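Local coordinates for protein methylglyoxal reductase (NADPH-dependent) (Candida albicans SC5314, PDB 6KWS) that probably reduces methylglyoxal with NADPH as hydride donor, as an epimerase/dehydratase-type Rossmann enzyme of the dihydroflavonol-4-reductase subfamily, at residues G11-H16 against V238-V243. The protein carries 1 engineered substitution. Sequence-based numbering, arbitrary orientation.
Sequences GFIAQH and VDVRDV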
ATOM      1  N   GLY A  11       4.375  -1.325   9.382  1.00 32.80           N
ATOM      2  CA  GLY A  11       4.394  -1.670   7.970  1.00 30.85           C
ATOM      3  C   GLY A  11       5.098  -0.611   7.119  1.00 35.70           C
ATOM      4  O   GLY A  11       5.440   0.489   7.565  1.00 38.23           O
ATOM      5  N   PHE A  12       5.289  -0.965   5.846  1.00 29.02           N
ATOM      6  CA  PHE A  12       6.077  -0.159   4.909  1.00 27.57           C
ATOM      7  C   PHE A  12       5.415   1.187   4.621  1.00 32.32           C
ATOM      8  O   PHE A  12       6.001   2.253   4.849  1.00 37.24           O
ATOM      9  CB  PHE A  12       6.277  -0.968   3.627  1.00 28.71           C
ATOM     10  CG  PHE A  12       6.979  -0.247   2.527  1.00 32.27           C
ATOM     11  CD1 PHE A  12       8.154   0.470   2.760  1.00 36.45           C
ATOM     12  CD2 PHE A  12       6.506  -0.349   1.233  1.00 26.42           C
ATOM     13  CE1 PHE A  12       8.816   1.106   1.720  1.00 32.53           C
ATOM     14  CE2 PHE A  12       7.151   0.283   0.181  1.00 30.96           C
ATOM     15  CZ  PHE A  12       8.306   1.009   0.416  1.00 36.10           C
ATOM     16  N   ILE A  13       4.196   1.165   4.092  1.00 34.70           N
ATOM     17  CA  ILE A  13       3.468   2.418   3.913  1.00 31.46           C
ATOM     18  C   ILE A  13       3.238   3.085   5.262  1.00 34.82           C
ATOM     19  O   ILE A  13       3.340   4.310   5.388  1.00 36.73           O
ATOM     20  CB  ILE A  13       2.137   2.172   3.183  1.00 25.23           C
ATOM     21  CG1 ILE A  13       2.361   1.512   1.813  1.00 25.19           C
ATOM     22  CG2 ILE A  13       1.375   3.442   3.078  1.00 27.20           C
ATOM     23  CD1 ILE A  13       1.051   1.113   1.115  1.00 24.27           C
ATOM     24  N   ALA A  14       2.952   2.289   6.299  1.00 37.77           N
ATOM     25  CA  ALA A  14       2.439   2.856   7.546  1.00 36.38           C
ATOM     26  C   ALA A  14       3.473   3.746   8.225  1.00 38.49           C
ATOM     27  O   ALA A  14       3.164   4.879   8.623  1.00 37.59           O
ATOM     28  CB  ALA A  14       1.981   1.746   8.487  1.00 36.00           C
ATOM     29  N   GLN A  15       4.707   3.251   8.364  1.00 36.36           N
ATOM     30  CA  GLN A  15       5.769   4.067   8.941  1.00 36.74           C
ATOM     31  C   GLN A  15       5.840   5.432   8.270  1.00 36.20           C
ATOM     32  O   GLN A  15       6.058   6.454   8.930  1.00 37.69           O
ATOM     33  CB  GLN A  15       7.110   3.337   8.827  1.00 37.62           C
ATOM     34  CG  GLN A  15       7.157   2.026   9.596  1.00 40.59           C
ATOM     35  CD  GLN A  15       8.574   1.623  10.004  1.00 46.17           C
ATOM     36  OE1 GLN A  15       9.544   2.341   9.746  1.00 51.73           O
ATOM     37  NE2 GLN A  15       8.695   0.468  10.643  1.00 41.64           N
ATOM     38  N   HIS A  16       5.641   5.469   6.955  1.00 36.14           N
ATOM     39  CA  HIS A  16       5.683   6.741   6.251  1.00 33.73           C
ATOM     40  C   HIS A  16       4.498   7.618   6.634  1.00 36.63           C
ATOM     41  O   HIS A  16       4.659   8.825   6.876  1.00 35.13           O
ATOM     42  CB  HIS A  16       5.726   6.490   4.754  1.00 32.26           C
ATOM     43  CG  HIS A  16       7.093   6.164   4.243  1.00 38.44           C
ATOM     44  ND1 HIS A  16       8.114   7.092   4.212  1.00 38.12           N
ATOM     45  CD2 HIS A  16       7.618   5.010   3.761  1.00 37.99           C
ATOM     46  CE1 HIS A  16       9.205   6.527   3.724  1.00 37.81           C
ATOM     47  NE2 HIS A  16       8.933   5.262   3.447  1.00 35.85           N
ATOM     48  N   VAL A 238       3.890   3.365  -7.998  1.00 34.72           N
ATOM     49  CA  VAL A 238       3.754   4.656  -7.333  1.00 28.27           C
ATOM     50  C   VAL A 238       4.708   4.633  -6.149  1.00 29.59           C
ATOM     51  O   VAL A 238       4.949   3.577  -5.560  1.00 31.13           O
ATOM     52  CB  VAL A 238       2.288   4.896  -6.907  1.00 28.33           C
ATOM     53  CG1 VAL A 238       1.853   3.791  -5.980  1.00 32.71           C
ATOM     54  CG2 VAL A 238       2.124   6.225  -6.234  1.00 28.86           C
ATOM     55  N   ASP A 239       5.291   5.786  -5.830  1.00 32.00           N
ATOM     56  CA  ASP A 239       6.231   5.854  -4.717  1.00 29.69           C
ATOM     57  C   ASP A 239       5.486   5.799  -3.386  1.00 32.36           C
ATOM     58  O   ASP A 239       4.410   6.385  -3.232  1.00 30.25           O
ATOM     59  CB  ASP A 239       7.072   7.131  -4.809  1.00 36.04           C
ATOM     60  CG  ASP A 239       8.169   7.199  -3.746  1.00 35.43           C
ATOM     61  OD1 ASP A 239       7.894   7.606  -2.587  1.00 34.01           O
ATOM     62  OD2 ASP A 239       9.321   6.862  -4.084  1.00 37.73           O
ATOM     63  N   VAL A 240       6.092   5.098  -2.415  1.00 31.31           N
ATOM     64  CA  VAL A 240       5.476   4.845  -1.114  1.00 32.63           C
ATOM     65  C   VAL A 240       5.189   6.139  -0.372  1.00 37.37           C
ATOM     66  O   VAL A 240       4.204   6.230   0.374  1.00 38.06           O
ATOM     67  CB  VAL A 240       6.378   3.918  -0.273  1.00 32.96           C
ATOM     68  CG1 VAL A 240       7.721   4.566  -0.045  1.00 31.23           C
ATOM     69  CG2 VAL A 240       5.718   3.557   1.062  1.00 28.93           C
ATOM     70  N   ARG A 241       6.038   7.155  -0.553  1.00 36.48           N
ATOM     71  CA  ARG A 241       5.841   8.420   0.141  1.00 33.65           C
ATOM     72  C   ARG A 241       4.590   9.142  -0.353  1.00 37.30           C
ATOM     73  O   ARG A 241       3.885   9.784   0.436  1.00 34.07           O
ATOM     74  CB  ARG A 241       7.091   9.274  -0.023  1.00 33.73           C
ATOM     75  CG  ARG A 241       8.252   8.725   0.791  1.00 34.14           C
ATOM     76  CD  ARG A 241       9.583   9.266   0.332  1.00 30.75           C
ATOM     77  NE  ARG A 241       9.869   8.901  -1.055  1.00 37.40           N
ATOM     78  CZ  ARG A 241      11.022   9.156  -1.670  1.00 37.53           C
ATOM     79  NH1 ARG A 241      12.005   9.765  -1.022  1.00 33.25           N
ATOM     80  NH2 ARG A 241      11.200   8.788  -2.932  1.00 36.02           N
ATOM     81  N   ASP A 242       4.282   9.033  -1.652  1.00 39.30           N
ATOM     82  CA  ASP A 242       3.041   9.611  -2.165  1.00 38.30           C
ATOM     83  C   ASP A 242       1.819   8.817  -1.715  1.00 35.06           C
ATOM     84  O   ASP A 242       0.754   9.391  -1.469  1.00 35.76           O
ATOM     85  CB  ASP A 242       3.115   9.705  -3.685  1.00 36.80           C
ATOM     86  CG  ASP A 242       4.268  10.582  -4.136  1.00 43.44           C
ATOM     87  OD1 ASP A 242       4.535  11.576  -3.403  1.00 45.96           O
ATOM     88  OD2 ASP A 242       4.915  10.280  -5.181  1.00 39.97           O
ATOM     89  N   VAL A 243       1.950   7.504  -1.587  1.00 34.82           N
ATOM     90  CA  VAL A 243       0.857   6.717  -1.042  1.00 32.59           C
ATOM     91  C   VAL A 243       0.590   7.139   0.393  1.00 37.29           C
ATOM     92  O   VAL A 243      -0.544   7.478   0.758  1.00 40.02           O
ATOM     93  CB  VAL A 243       1.179   5.214  -1.156  1.00 37.08           C
ATOM     94  CG1 VAL A 243       0.060   4.372  -0.572  1.00 30.92           C
ATOM     95  CG2 VAL A 243       1.431   4.833  -2.613  1.00 31.59           C
TER
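Val240, on the first turn of helix 240-252, wedges its side chain between Phe12, Ile13 and His16 at the start of helix 12-23; being branched, it offers methyls to both rings. Val240 CG2 sits over one face of the Phe12 ring, 3.7 Å from the centroid and 15° off the normal, a CH-pi contact. Phe12 CG anti to the backbone N (chi1 176°) carries the ring to Val240, and chi2 of 47° turns its face. The flat imidazole of His16 crosses the valine at about a right angle, His16 CD2 lying 3.6 Å from Val240 CG2, while NE2 bonds outward to Pro200 O. Arg241 lays its aliphatic CG 3.8 Å from His16 CE1, then bends at chi3 toward Asp239. That aspartate N-caps the helix: Asp239 OD1 takes Arg241 N (2.8 Å) and, from the other face of the carboxylate, Arg241 NE, while OD2 takes NH2, a side-on salt bridge. Ile13 is long enough to bring CD1 within 3.8 Å of Val243 CG1. Phe12, Ile13 and nearby Val197 belong to the NADPH site, without cofactor in this chain. Apolar burial thus joins the helix starts, and polar groups are satisfied around the seam, by the Asp239-Arg241 pair, Ser326, Asp329 and Pro200, not across it.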